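Local coordinates for protein MerB2 (Bacillus megaterium, PDB 5C17) that probably cleaves the carbon-mercury bond of organomercurial compounds, as an alkylmercury lyase, and binds a mercury ion between two cysteines, at residues A[17-22]-A[56-61]; A[23-28]-A[46-51]; A[91-96]-A[111-116]; A[115-120]-A[132-137]; A[121-126]-A[170-175]. All coordinates share one frame; numbering follows the deposited sequence. Where two conformers were deposited one is given.

The five contacts fall into two groups. Interactions 1 and 2 belong to the helical N-terminal part: interaction 2 is nested in the loop closed by interaction 1, and they touch where Val58 CG1 lies 3.7 Å from Ile25 CD1. Interactions 3, 4 and 5 all reach the eight-stranded antiparallel sheet. Interactions 3 and 4, centres about 7 Å apart, share Ala115 and Asp116, while interactions 4 and 5 both use strand 117-122. None touches the mercury, which Cys102 and Cys165 hold beside a bound dithiol. The side chain of Leu18 comes within about 11 Å of the dithiol, and that of Tyr170 within about 11 Å of the metal.

Interaction 1 (A[17-22]-A[56-61]); sequences KLPKES and QSVVKI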
# COMPACT_ATOMS: atom_id res chain seq x y z
N LYS A 17 16.54 8.59 4.24
CA LYS A 17 16.15 9.83 3.55
C LYS A 17 15.09 10.65 4.29
O LYS A 17 14.99 11.86 4.10
CB LYS A 17 15.59 9.50 2.15
CG LYS A 17 16.61 9.01 1.17
CD LYS A 17 15.93 8.41 -0.08
CE LYS A 17 16.93 8.21 -1.19
NZ LYS A 17 17.30 9.49 -1.82
N LEU A 18 14.26 9.98 5.07
CA LEU A 18 13.15 10.64 5.72
C LEU A 18 13.58 11.38 6.98
O LEU A 18 14.55 10.99 7.63
CB LEU A 18 12.08 9.63 6.09
CG LEU A 18 11.33 9.04 4.90
CD1 LEU A 18 10.42 7.92 5.36
CD2 LEU A 18 10.52 10.11 4.16
N PRO A 19 12.86 12.45 7.35
CA PRO A 19 13.12 13.14 8.62
C PRO A 19 13.03 12.22 9.84
O PRO A 19 12.29 11.25 9.81
CB PRO A 19 11.98 14.15 8.70
CG PRO A 19 11.50 14.33 7.34
CD PRO A 19 11.76 13.07 6.59
N LYS A 20 13.72 12.57 10.92
CA LYS A 20 13.79 11.70 12.11
C LYS A 20 12.44 11.33 12.77
O LYS A 20 12.31 10.24 13.33
CB LYS A 20 14.71 12.32 13.18
CG LYS A 20 16.19 12.28 12.82
CD LYS A 20 17.07 12.86 13.92
CE LYS A 20 18.46 13.20 13.42
NZ LYS A 20 19.54 12.44 14.12
N GLU A 21 11.47 12.24 12.72
CA GLU A 21 10.16 12.02 13.34
C GLU A 21 9.17 11.35 12.38
O GLU A 21 7.98 11.23 12.67
CB GLU A 21 9.57 13.32 13.88
CG GLU A 21 10.39 13.99 14.99
CD GLU A 21 10.46 13.22 16.34
OE1 GLU A 21 9.89 12.12 16.49
OE2 GLU A 21 11.12 13.74 17.27
N SER A 22 9.68 10.85 11.26
CA SER A 22 8.78 10.24 10.28
C SER A 22 8.07 9.00 10.80
O SER A 22 6.88 8.81 10.53
CB SER A 22 9.54 9.88 9.01
OG SER A 22 9.94 11.05 8.32
N GLN A 56 4.34 19.81 10.91
CA GLN A 56 4.02 20.43 9.64
C GLN A 56 5.02 20.05 8.56
O GLN A 56 4.63 19.67 7.45
CB GLN A 56 3.98 21.95 9.83
CG GLN A 56 3.87 22.77 8.55
CD GLN A 56 3.74 24.27 8.86
OE1 GLN A 56 2.73 24.89 8.54
NE2 GLN A 56 4.76 24.85 9.50
N SER A 57 6.31 20.13 8.87
CA SER A 57 7.32 19.87 7.85
C SER A 57 7.40 18.40 7.47
O SER A 57 7.57 18.08 6.29
CB SER A 57 8.68 20.41 8.28
OG SER A 57 9.17 19.76 9.43
N VAL A 58 7.23 17.51 8.45
CA VAL A 58 7.26 16.09 8.15
C VAL A 58 6.04 15.70 7.32
O VAL A 58 6.15 15.00 6.32
CB VAL A 58 7.31 15.25 9.43
CG1 VAL A 58 7.14 13.78 9.12
CG2 VAL A 58 8.64 15.49 10.16
N VAL A 59 4.86 16.16 7.72
CA VAL A 59 3.65 15.89 6.94
C VAL A 59 3.79 16.40 5.49
O VAL A 59 3.41 15.70 4.54
CB VAL A 59 2.40 16.45 7.63
CG1 VAL A 59 1.19 16.45 6.70
CG2 VAL A 59 2.11 15.66 8.91
N LYS A 60 4.37 17.59 5.31
CA LYS A 60 4.59 18.13 3.97
C LYS A 60 5.44 17.17 3.13
O LYS A 60 5.11 16.90 1.98
CB LYS A 60 5.26 19.51 4.04
CG LYS A 60 5.54 20.14 2.69
CD LYS A 60 6.12 21.54 2.80
CE LYS A 60 6.30 22.17 1.43
NZ LYS A 60 6.65 23.62 1.52
N ILE A 61 6.52 16.66 3.71
CA ILE A 61 7.41 15.74 2.99
C ILE A 61 6.68 14.45 2.65
O ILE A 61 6.78 13.94 1.52
CB ILE A 61 8.69 15.46 3.80
CG1 ILE A 61 9.61 16.66 3.72
CG2 ILE A 61 9.42 14.22 3.26
CD1 ILE A 61 10.70 16.69 4.77
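Pro19 lays its ring against Val58 and Ile61, which lie one turn apart on helix 52-64. Here a type I beta turn from Pro19 to Ser22 connects helix 5-17 to helix 22-34, and its proline packs on the flank of a third helix. Pro19 and Ile61 reach toward each other tip to tip, CG of the proline standing 3.6 Å from CD1 of the isoleucine. Pro19 and Val58 instead slide past each other in opposite directions, with Pro19 CB 3.9 Å from Val58 CG2. That methyl is anti to the carbonyl carbon, whereas CG1, anti to the backbone N (chi1 172°), turns to Ser22. Leu18 adds a looser apolar contact through CD2 on Ile61 CG2. No hydrogen bond joins the two segments; the polar order is internal to the turn. Pro19 O receives both the backbone N and the hydroxyl of Ser22, from the same face of its carbonyl plane. An alanine in place of Ser22 would probably leave Pro19 O with the backbone N as its remaining donor within the turn and open a small gap beside Val58 CG1. In the deposited structure Ser22 OG lies 2.8 Å from Pro19 O and 4.0 Å from Val58 CG1.

Interaction 2 (A[23-28]-A[46-51]); sequences VPILRT and NQTGIN
Thr28 meets Gln47 tip to tip, and Ile25 crosses Ile50 obliquely, so the two ends of this contact pack in different ways. At the first, the methyl CG2 of Thr28, anti to its backbone N, butts against the amide of Gln47, with OE1 of the glutamine 3.5 Å from that methyl. The Gln47 chain is extended, its CG also anti to the backbone N (chi1 -179°), which sets it on course for the neighbouring helix. Between the ends, Thr48 CG2 lies 3.6 Å from Thr28 OG1. This hydroxyl gives its hydrogen to Pro24 O at 2.7 Å, one turn back, while Thr28 N reaches the same oxygen from the opposite face of the carbonyl plane. Thr48 OG1 is hydrogen-bonded to Leu44 O and accepts from Ile50 N, an ST turn. At the second end, Ile50 CD1 rests 3.9 Å from Ile25 CG1 and touches Pro24 CB more loosely. The contact thus joins helix 22-34 to the C-terminal end of helix 41-48, where Gly49 leaves helical geometry with positive phi. Helix 52-64 closes the group, Val58 and Leu62 packing on Ile25 and Val55 on Ile50.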
# COMPACT_ATOMS: atom_id res chain seq x y z
N VAL A 23 8.77 8.12 11.52
CA VAL A 23 8.14 6.88 11.94
C VAL A 23 7.05 7.11 13.00
O VAL A 23 5.95 6.58 12.87
CB VAL A 23 9.16 5.78 12.35
CG1 VAL A 23 8.44 4.58 12.96
CG2 VAL A 23 9.93 5.34 11.13
N PRO A 24 7.32 7.92 14.05
CA PRO A 24 6.22 8.20 14.98
C PRO A 24 4.97 8.77 14.30
O PRO A 24 3.83 8.37 14.60
CB PRO A 24 6.84 9.21 15.96
CG PRO A 24 8.30 8.85 15.96
CD PRO A 24 8.60 8.47 14.52
N ILE A 25 5.17 9.68 13.35
CA ILE A 25 4.07 10.30 12.64
C ILE A 25 3.35 9.31 11.70
O ILE A 25 2.13 9.21 11.72
CB ILE A 25 4.54 11.59 11.93
CG1 ILE A 25 4.80 12.68 12.97
CG2 ILE A 25 3.52 12.07 10.89
CD1 ILE A 25 5.59 13.86 12.47
N LEU A 26 4.13 8.55 10.94
CA LEU A 26 3.56 7.54 10.05
C LEU A 26 2.78 6.50 10.82
O LEU A 26 1.69 6.11 10.41
CB LEU A 26 4.62 6.87 9.19
CG LEU A 26 5.07 7.67 7.97
CD1 LEU A 26 6.33 7.07 7.39
CD2 LEU A 26 3.97 7.75 6.90
N ARG A 27 3.32 6.02 11.95
CA ARG A 27 2.58 5.04 12.75
C ARG A 27 1.24 5.61 13.18
O ARG A 27 0.19 4.97 13.09
CB ARG A 27 3.36 4.65 14.01
CG ARG A 27 4.58 3.78 13.74
CD ARG A 27 5.34 3.48 15.05
NE ARG A 27 4.51 2.74 15.98
CZ ARG A 27 4.32 1.43 15.95
NH1 ARG A 27 4.95 0.68 15.05
NH2 ARG A 27 3.48 0.88 16.79
N THR A 28 1.28 6.84 13.68
CA THR A 28 0.08 7.46 14.21
C THR A 28 -0.97 7.58 13.10
O THR A 28 -2.16 7.28 13.31
CB THR A 28 0.42 8.82 14.86
OG1 THR A 28 1.41 8.61 15.88
CG2 THR A 28 -0.81 9.43 15.48
N ASN A 46 -1.30 16.70 19.04
CA ASN A 46 -1.76 16.37 20.37
C ASN A 46 -1.29 14.95 20.78
O ASN A 46 -0.87 14.73 21.93
CB ASN A 46 -3.30 16.50 20.49
CG ASN A 46 -3.81 17.99 20.34
OD1 ASN A 46 -3.10 18.93 20.69
ND2 ASN A 46 -5.06 18.16 19.87
N GLN A 47 -1.33 14.01 19.85
CA GLN A 47 -1.03 12.62 20.18
C GLN A 47 0.47 12.34 20.26
O GLN A 47 0.93 11.66 21.18
CB GLN A 47 -1.70 11.69 19.17
CG GLN A 47 -1.48 10.23 19.43
CD GLN A 47 -2.39 9.32 18.63
OE1 GLN A 47 -3.31 9.77 17.90
NE2 GLN A 47 -2.16 8.02 18.76
N THR A 48 1.24 12.84 19.29
CA THR A 48 2.66 12.52 19.24
C THR A 48 3.48 13.37 20.20
O THR A 48 4.59 12.98 20.57
CB THR A 48 3.29 12.71 17.85
OG1 THR A 48 3.31 14.09 17.50
CG2 THR A 48 2.58 11.89 16.80
N GLY A 49 2.99 14.56 20.55
CA GLY A 49 3.76 15.46 21.37
C GLY A 49 4.90 16.16 20.64
O GLY A 49 5.72 16.83 21.26
N ILE A 50 4.97 15.99 19.32
CA ILE A 50 6.03 16.58 18.51
C ILE A 50 5.72 18.07 18.28
O ILE A 50 4.57 18.45 18.16
CB ILE A 50 6.16 15.79 17.19
CG1 ILE A 50 6.59 14.35 17.50
CG2 ILE A 50 7.17 16.43 16.25
CD1 ILE A 50 6.52 13.40 16.35
N ASN A 51 6.76 18.89 18.23
CA ASN A 51 6.63 20.31 17.97
C ASN A 51 5.78 20.54 16.73
O ASN A 51 5.86 19.78 15.76
CB ASN A 51 8.01 20.95 17.78
CG ASN A 51 7.95 22.23 16.96
OD1 ASN A 51 8.18 22.21 15.75
ND2 ASN A 51 7.65 23.34 17.62

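Interaction 3 (A[91-96]-A[111-116]); sequences IHLGGR and TALVAD
Leu93 holds CG anti to its backbone N (chi1 -173°), and Leu113 holds CG anti to its carbonyl carbon (chi1 -66°). The two side chains cross at about a right angle. Their CD1 methyls meet at 3.5 Å, while CD2 of Leu93 also leans on Leu113 CD1. The other partner of Leu93 is Ala115, whose CB nestles against the branch point and stands 3.7 Å from Leu93 CD2. Leu93 therefore bridges the C-terminal part of helix 103-113 and the connection that follows it. The chain arrives there by a Schellman motif, in which Val114 takes a positive phi and its N bonds back to Thr111 O, and then runs on towards strand 117-122.

Leu93 itself ends strand 89-93 and opens the type I' beta turn to Arg96, the tight hairpin leading into strand 96-100. An alanine at this position would probably leave Leu113 CD1 and Ala115 CB without the leucine methyls that pack on them and open a gap between the hairpin and the helix end. Helix 22-34 adds Phe30 and Arg34 against Leu113.

Beyond the apolar patch the two backbones come close without a direct hydrogen bond. A water bridges them, accepting from Gly94 N at 2.9 Å and donating to Asp116 O at 2.7 Å. Side-chain attachment is thus wholly apolar, and Gly94 N and Asp116 O are joined through one water, consistent with a contact at the protein surface.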
# COMPACT_ATOMS: atom_id res chain seq x y z
N ILE A 91 -10.70 -3.82 0.55
CA ILE A 91 -10.24 -4.78 1.54
C ILE A 91 -11.10 -4.72 2.79
O ILE A 91 -11.26 -3.68 3.41
CB ILE A 91 -8.75 -4.62 1.88
CG1 ILE A 91 -8.43 -3.21 2.38
CG2 ILE A 91 -7.93 -4.89 0.63
CD1 ILE A 91 -7.02 -3.08 2.91
N HIS A 92 -11.66 -5.86 3.16
CA HIS A 92 -12.42 -5.96 4.39
C HIS A 92 -11.49 -6.53 5.45
O HIS A 92 -11.00 -7.64 5.31
CB HIS A 92 -13.64 -6.86 4.21
CG HIS A 92 -14.61 -6.75 5.33
ND1 HIS A 92 -15.50 -5.70 5.44
CD2 HIS A 92 -14.81 -7.53 6.42
CE1 HIS A 92 -16.22 -5.86 6.54
NE2 HIS A 92 -15.82 -6.96 7.15
N LEU A 93 -11.25 -5.74 6.49
CA LEU A 93 -10.19 -5.99 7.45
C LEU A 93 -10.58 -5.39 8.80
O LEU A 93 -10.93 -4.22 8.87
CB LEU A 93 -8.91 -5.33 6.93
CG LEU A 93 -7.58 -5.56 7.64
CD1 LEU A 93 -6.47 -5.17 6.69
CD2 LEU A 93 -7.47 -4.76 8.93
N GLY A 94 -10.52 -6.19 9.87
CA GLY A 94 -10.83 -5.69 11.21
C GLY A 94 -12.25 -5.20 11.34
O GLY A 94 -12.54 -4.27 12.11
N GLY A 95 -13.16 -5.82 10.60
CA GLY A 95 -14.58 -5.52 10.69
C GLY A 95 -15.02 -4.30 9.88
O GLY A 95 -16.17 -3.89 9.97
N ARG A 96 -14.12 -3.72 9.10
CA ARG A 96 -14.48 -2.56 8.28
C ARG A 96 -14.00 -2.67 6.85
O ARG A 96 -13.08 -3.43 6.52
CB ARG A 96 -13.96 -1.27 8.89
CG ARG A 96 -12.53 -1.31 9.30
CD ARG A 96 -12.06 0.05 9.83
NE ARG A 96 -12.97 0.63 10.82
CZ ARG A 96 -12.90 0.41 12.13
NH1 ARG A 96 -13.77 1.00 12.93
NH2 ARG A 96 -11.97 -0.38 12.64
N THR A 111 -0.65 -8.83 6.27
CA THR A 111 0.48 -9.23 7.09
C THR A 111 0.85 -8.13 8.07
O THR A 111 1.03 -8.39 9.26
CB THR A 111 1.66 -9.56 6.18
OG1 THR A 111 1.26 -10.62 5.31
CG2 THR A 111 2.89 -9.97 7.00
N ALA A 112 0.95 -6.90 7.58
CA ALA A 112 1.41 -5.81 8.43
C ALA A 112 0.43 -5.53 9.58
O ALA A 112 0.85 -5.22 10.69
CB ALA A 112 1.63 -4.56 7.60
N LEU A 113 -0.86 -5.64 9.30
CA LEU A 113 -1.89 -5.34 10.29
C LEU A 113 -2.30 -6.57 11.11
O LEU A 113 -3.12 -6.46 12.03
CB LEU A 113 -3.12 -4.74 9.61
CG LEU A 113 -2.91 -3.37 8.97
CD1 LEU A 113 -4.11 -2.98 8.13
CD2 LEU A 113 -2.65 -2.32 10.05
N VAL A 114 -1.68 -7.71 10.79
CA VAL A 114 -1.96 -8.97 11.46
C VAL A 114 -3.45 -9.28 11.46
O VAL A 114 -4.08 -9.43 12.53
CB VAL A 114 -1.45 -8.98 12.92
CG1 VAL A 114 -1.36 -10.42 13.42
CG2 VAL A 114 -0.09 -8.29 13.01
N ALA A 115 -4.02 -9.37 10.27
CA ALA A 115 -5.46 -9.40 10.13
C ALA A 115 -5.87 -10.21 8.93
O ALA A 115 -5.36 -10.01 7.84
CB ALA A 115 -5.98 -7.98 9.98
N ASP A 116 -6.83 -11.11 9.11
CA ASP A 116 -7.46 -11.74 7.96
C ASP A 116 -8.05 -10.66 7.06
O ASP A 116 -8.48 -9.60 7.54
CB ASP A 116 -8.60 -12.67 8.39
CG ASP A 116 -8.12 -13.94 9.06
OD1 ASP A 116 -6.90 -14.15 9.17
OD2 ASP A 116 -8.99 -14.74 9.44
O HOH W 1 -9.75 -8.97 9.84

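Interaction 4 (A[115-120]-A[132-137]); sequences ADVDIH and VTVRNG
Val117 and Val134 form a hydrogen-bonded pair at the end of an antiparallel beta hairpin away from its turn, Ile119 and Val132 a second, with Asp118 and Thr133 the non-hydrogen-bonded pair between. The backbone bonds are sound at Val134 N to Val117 O and in both directions between Ile119 and Val132, whereas Val117 N to Val134 O is weak.

The apolar contacts lie on the face carrying Val117, Ile119, Val132 and Val134, which helix 103-113 covers with Ser110, Thr106 and Leu107. Paired side chains run side by side and point the same way, Val117 CG2 standing 3.8 Å from Val134 CG2.

The charged contacts occupy the other face. Arg135, bent at its second torsion (chi2 -70°), folds back over the strand and forms a salt bridge to Asp118, gripping OD1 end-on with NH1 and NH2. NH2, 2.7 Å from OD1, uses its syn lone pair; NH1 is 3.0 Å from the same atom, and both bonds lie in the guanidinium plane. NH1 also bonds to Val134 O at 2.9 Å, from above the carbonyl plane.

Asp116 OD1 accepts from Asn136 N at 2.9 Å, on the syn side but tilted 32° out of the carboxylate plane, at the turn into strand 138-143; three waters bind this carboxylate. The arginine charge is probably balanced chiefly by Asp118; Asp116 OD2, 4.4 Å from Arg135 NE and well out of the guanidinium plane, adds at most longer-range attraction.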
# COMPACT_ATOMS: atom_id res chain seq x y z
N ALA A 115 -4.02 -9.37 10.27
CA ALA A 115 -5.46 -9.40 10.13
C ALA A 115 -5.87 -10.21 8.93
O ALA A 115 -5.36 -10.01 7.84
CB ALA A 115 -5.98 -7.98 9.98
N ASP A 116 -6.83 -11.11 9.11
CA ASP A 116 -7.46 -11.74 7.96
C ASP A 116 -8.05 -10.66 7.06
O ASP A 116 -8.48 -9.60 7.54
CB ASP A 116 -8.60 -12.67 8.39
CG ASP A 116 -8.12 -13.94 9.06
OD1 ASP A 116 -6.90 -14.15 9.17
OD2 ASP A 116 -8.99 -14.74 9.44
N VAL A 117 -8.10 -10.92 5.76
CA VAL A 117 -8.69 -9.97 4.84
C VAL A 117 -9.51 -10.67 3.77
O VAL A 117 -9.28 -11.84 3.46
CB VAL A 117 -7.64 -9.06 4.16
CG1 VAL A 117 -6.90 -8.23 5.19
CG2 VAL A 117 -6.66 -9.88 3.33
N ASP A 118 -10.49 -9.93 3.24
CA ASP A 118 -11.19 -10.29 2.02
C ASP A 118 -10.87 -9.16 1.06
O ASP A 118 -11.14 -8.00 1.36
CB ASP A 118 -12.71 -10.36 2.19
CG ASP A 118 -13.17 -11.45 3.16
OD1 ASP A 118 -12.37 -12.27 3.62
OD2 ASP A 118 -14.39 -11.50 3.42
N ILE A 119 -10.37 -9.51 -0.11
CA ILE A 119 -9.94 -8.56 -1.12
C ILE A 119 -10.81 -8.70 -2.35
O ILE A 119 -11.03 -9.82 -2.83
CB ILE A 119 -8.46 -8.85 -1.55
CG1 ILE A 119 -7.53 -8.72 -0.34
CG2 ILE A 119 -8.01 -7.95 -2.72
CD1 ILE A 119 -6.22 -9.45 -0.51
N HIS A 120 -11.26 -7.56 -2.88
CA HIS A 120 -11.93 -7.52 -4.17
C HIS A 120 -11.21 -6.50 -5.04
O HIS A 120 -10.98 -5.37 -4.61
CB HIS A 120 -13.42 -7.16 -4.03
CG HIS A 120 -14.20 -7.31 -5.30
ND1 HIS A 120 -14.12 -6.41 -6.33
CD2 HIS A 120 -15.08 -8.26 -5.70
CE1 HIS A 120 -14.91 -6.80 -7.32
NE2 HIS A 120 -15.51 -7.92 -6.96
N VAL A 132 -9.72 -12.51 -3.45
CA VAL A 132 -8.68 -13.21 -2.71
C VAL A 132 -9.03 -13.10 -1.24
O VAL A 132 -9.41 -12.03 -0.77
CB VAL A 132 -7.28 -12.59 -2.93
CG1 VAL A 132 -6.24 -13.35 -2.14
CG2 VAL A 132 -6.92 -12.60 -4.41
N THR A 133 -8.91 -14.19 -0.49
CA THR A 133 -9.04 -14.11 0.96
C THR A 133 -7.82 -14.72 1.62
O THR A 133 -7.16 -15.62 1.07
CB THR A 133 -10.32 -14.76 1.51
OG1 THR A 133 -10.28 -16.16 1.26
CG2 THR A 133 -11.57 -14.18 0.86
N VAL A 134 -7.52 -14.21 2.81
CA VAL A 134 -6.40 -14.67 3.60
C VAL A 134 -6.92 -15.02 4.99
O VAL A 134 -7.65 -14.23 5.59
CB VAL A 134 -5.31 -13.59 3.71
CG1 VAL A 134 -4.11 -14.13 4.48
CG2 VAL A 134 -4.87 -13.11 2.32
N ARG A 135 -6.55 -16.21 5.47
CA ARG A 135 -6.99 -16.70 6.77
C ARG A 135 -5.75 -17.23 7.52
O ARG A 135 -5.09 -18.18 7.06
CB ARG A 135 -8.03 -17.81 6.59
CG ARG A 135 -9.31 -17.41 5.87
CD ARG A 135 -10.16 -16.49 6.71
NE ARG A 135 -11.40 -16.09 6.05
CZ ARG A 135 -11.57 -14.96 5.37
NH1 ARG A 135 -10.57 -14.09 5.24
NH2 ARG A 135 -12.74 -14.69 4.81
N ASN A 136 -5.44 -16.61 8.65
CA ASN A 136 -4.24 -16.97 9.43
C ASN A 136 -2.98 -17.02 8.59
O ASN A 136 -2.15 -17.92 8.74
CB ASN A 136 -4.45 -18.30 10.16
CG ASN A 136 -5.36 -18.15 11.34
OD1 ASN A 136 -5.72 -17.04 11.70
ND2 ASN A 136 -5.74 -19.27 11.95
N GLY A 137 -2.82 -16.04 7.71
CA GLY A 137 -1.63 -15.91 6.91
C GLY A 137 -1.58 -16.76 5.67
O GLY A 137 -0.63 -16.66 4.90
O HOH W 2 -4.43 -13.70 8.09
O HOH W 3 -5.88 -14.36 11.82
O HOH W 4 -8.53 -16.94 10.66

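Interaction 5 (A[121-126]-A[170-175]); sequences SRCAYT and YFSSVE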
# COMPACT_ATOMS: atom_id res chain seq x y z
N SER A 121 -10.87 -6.93 -6.25
CA SER A 121 -10.15 -6.07 -7.17
C SER A 121 -10.55 -6.40 -8.60
O SER A 121 -11.57 -7.04 -8.82
CB SER A 121 -8.65 -6.19 -6.95
OG SER A 121 -7.92 -5.22 -7.68
N ARG A 122 -9.73 -5.97 -9.55
CA ARG A 122 -10.02 -6.13 -10.98
C ARG A 122 -8.76 -6.51 -11.73
O ARG A 122 -7.69 -6.03 -11.41
CB ARG A 122 -10.54 -4.81 -11.58
CG ARG A 122 -11.88 -4.35 -11.05
CD ARG A 122 -13.00 -5.12 -11.68
NE ARG A 122 -14.28 -4.84 -11.03
CZ ARG A 122 -15.43 -5.38 -11.41
NH1 ARG A 122 -15.47 -6.19 -12.46
NH2 ARG A 122 -16.54 -5.11 -10.75
N CYS A 123 -8.91 -7.34 -12.75
CA CYS A 123 -7.81 -7.59 -13.68
C CYS A 123 -7.57 -6.33 -14.49
O CYS A 123 -8.49 -5.81 -15.11
CB CYS A 123 -8.14 -8.74 -14.63
SG CYS A 123 -6.87 -9.06 -15.87
N ALA A 124 -6.34 -5.85 -14.49
CA ALA A 124 -5.99 -4.63 -15.22
C ALA A 124 -6.12 -4.81 -16.72
O ALA A 124 -6.17 -3.82 -17.46
CB ALA A 124 -4.60 -4.16 -14.86
N TYR A 125 -6.17 -6.04 -17.20
CA TYR A 125 -6.38 -6.28 -18.62
C TYR A 125 -7.86 -6.50 -18.94
O TYR A 125 -8.45 -5.72 -19.69
CB TYR A 125 -5.54 -7.43 -19.15
CG TYR A 125 -5.56 -7.49 -20.66
CD1 TYR A 125 -5.05 -6.43 -21.42
CD2 TYR A 125 -6.09 -8.57 -21.33
CE1 TYR A 125 -5.07 -6.46 -22.79
CE2 TYR A 125 -6.11 -8.61 -22.73
CZ TYR A 125 -5.59 -7.56 -23.45
OH TYR A 125 -5.61 -7.57 -24.83
N THR A 126 -8.47 -7.54 -18.39
CA THR A 126 -9.81 -7.91 -18.82
C THR A 126 -10.93 -7.17 -18.14
O THR A 126 -12.05 -7.19 -18.62
CB THR A 126 -10.10 -9.39 -18.58
OG1 THR A 126 -10.26 -9.60 -17.18
CG2 THR A 126 -9.00 -10.28 -19.15
N TYR A 170 -2.99 -6.14 -10.59
CA TYR A 170 -3.47 -7.51 -10.54
C TYR A 170 -3.77 -7.89 -12.00
O TYR A 170 -4.28 -7.12 -12.75
CB TYR A 170 -4.78 -7.69 -9.76
CG TYR A 170 -4.66 -8.07 -8.28
CD1 TYR A 170 -4.03 -9.22 -7.86
CD2 TYR A 170 -5.24 -7.28 -7.31
CE1 TYR A 170 -3.97 -9.56 -6.55
CE2 TYR A 170 -5.16 -7.61 -5.98
CZ TYR A 170 -4.52 -8.76 -5.60
OH TYR A 170 -4.42 -9.16 -4.32
N PHE A 171 -3.43 -9.11 -12.34
CA PHE A 171 -3.80 -9.73 -13.60
C PHE A 171 -4.48 -11.08 -13.31
O PHE A 171 -4.08 -11.83 -12.44
CB PHE A 171 -2.64 -9.90 -14.61
CG PHE A 171 -2.20 -8.60 -15.21
CD1 PHE A 171 -3.01 -7.94 -16.11
CD2 PHE A 171 -1.01 -8.00 -14.84
CE1 PHE A 171 -2.65 -6.73 -16.62
CE2 PHE A 171 -0.62 -6.78 -15.38
CZ PHE A 171 -1.46 -6.15 -16.28
N SER A 172 -5.50 -11.39 -14.09
CA SER A 172 -6.24 -12.63 -13.93
C SER A 172 -5.42 -13.88 -14.24
O SER A 172 -5.77 -14.96 -13.80
CB SER A 172 -7.46 -12.60 -14.84
OG SER A 172 -7.12 -12.19 -16.15
N SER A 173 -4.34 -13.71 -15.01
CA SER A 173 -3.44 -14.79 -15.37
C SER A 173 -2.17 -14.20 -15.93
O SER A 173 -2.15 -13.04 -16.35
CB SER A 173 -4.05 -15.72 -16.43
OG SER A 173 -4.17 -15.03 -17.66
N VAL A 174 -1.12 -15.01 -16.00
CA VAL A 174 0.10 -14.57 -16.68
C VAL A 174 -0.18 -14.35 -18.18
O VAL A 174 0.36 -13.43 -18.78
CB VAL A 174 1.25 -15.58 -16.49
CG1 VAL A 174 2.47 -15.17 -17.33
CG2 VAL A 174 1.62 -15.70 -15.00
N GLU A 175 -1.01 -15.20 -18.76
CA GLU A 175 -1.33 -15.06 -20.17
C GLU A 175 -1.99 -13.70 -20.43
O GLU A 175 -1.70 -13.03 -21.41
CB GLU A 175 -2.21 -16.23 -20.63
CG GLU A 175 -1.51 -17.60 -20.62
CD GLU A 175 -1.21 -18.16 -19.23
OE1 GLU A 175 -1.99 -17.91 -18.29
OE2 GLU A 175 -0.19 -18.86 -19.08
O HOH W 5 -5.37 -4.38 -11.06
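CE1 of Phe171 meets Ala124 and Tyr125 obliquely, with Ala124 CB 3.7 Å and Tyr125 CB 3.9 Å from that atom. This small apolar centre joins two sheets: strand 117-122 of the eight-stranded antiparallel sheet runs out into it, and strand 169-171, an outer strand of the three-stranded sheet, supplies Phe171. Trp180 and Ala177 of helix 174-183 also pack on Phe171. Alongside, the Cys123 sulfur makes a sulfur-aromatic contact with the same ring, 5.3 Å from SG to the ring centroid and well off the normal. Tyr170 presents its edge to Ser121, whose OG lies near the ring plane 3.4 Å from CD2; that hydroxyl bonds to Asn89, and Tyr170 OH to Thr106.

Towards the polar rim, Ala124 N bonds to Tyr170 O at 3.0 Å, almost straight at 172°. A water links Arg122 O to Tyr170 N. Ser172 OG is bonded to His176, in the first turn of the helix that Ser173 caps. The sulfur of Cys123, anti to its backbone N (chi1 177°), accepts from several backbone N-H groups: Ser172 N lies 3.2 Å and Thr126 N 3.3 Å from SG, with a weaker bond from Tyr125 N.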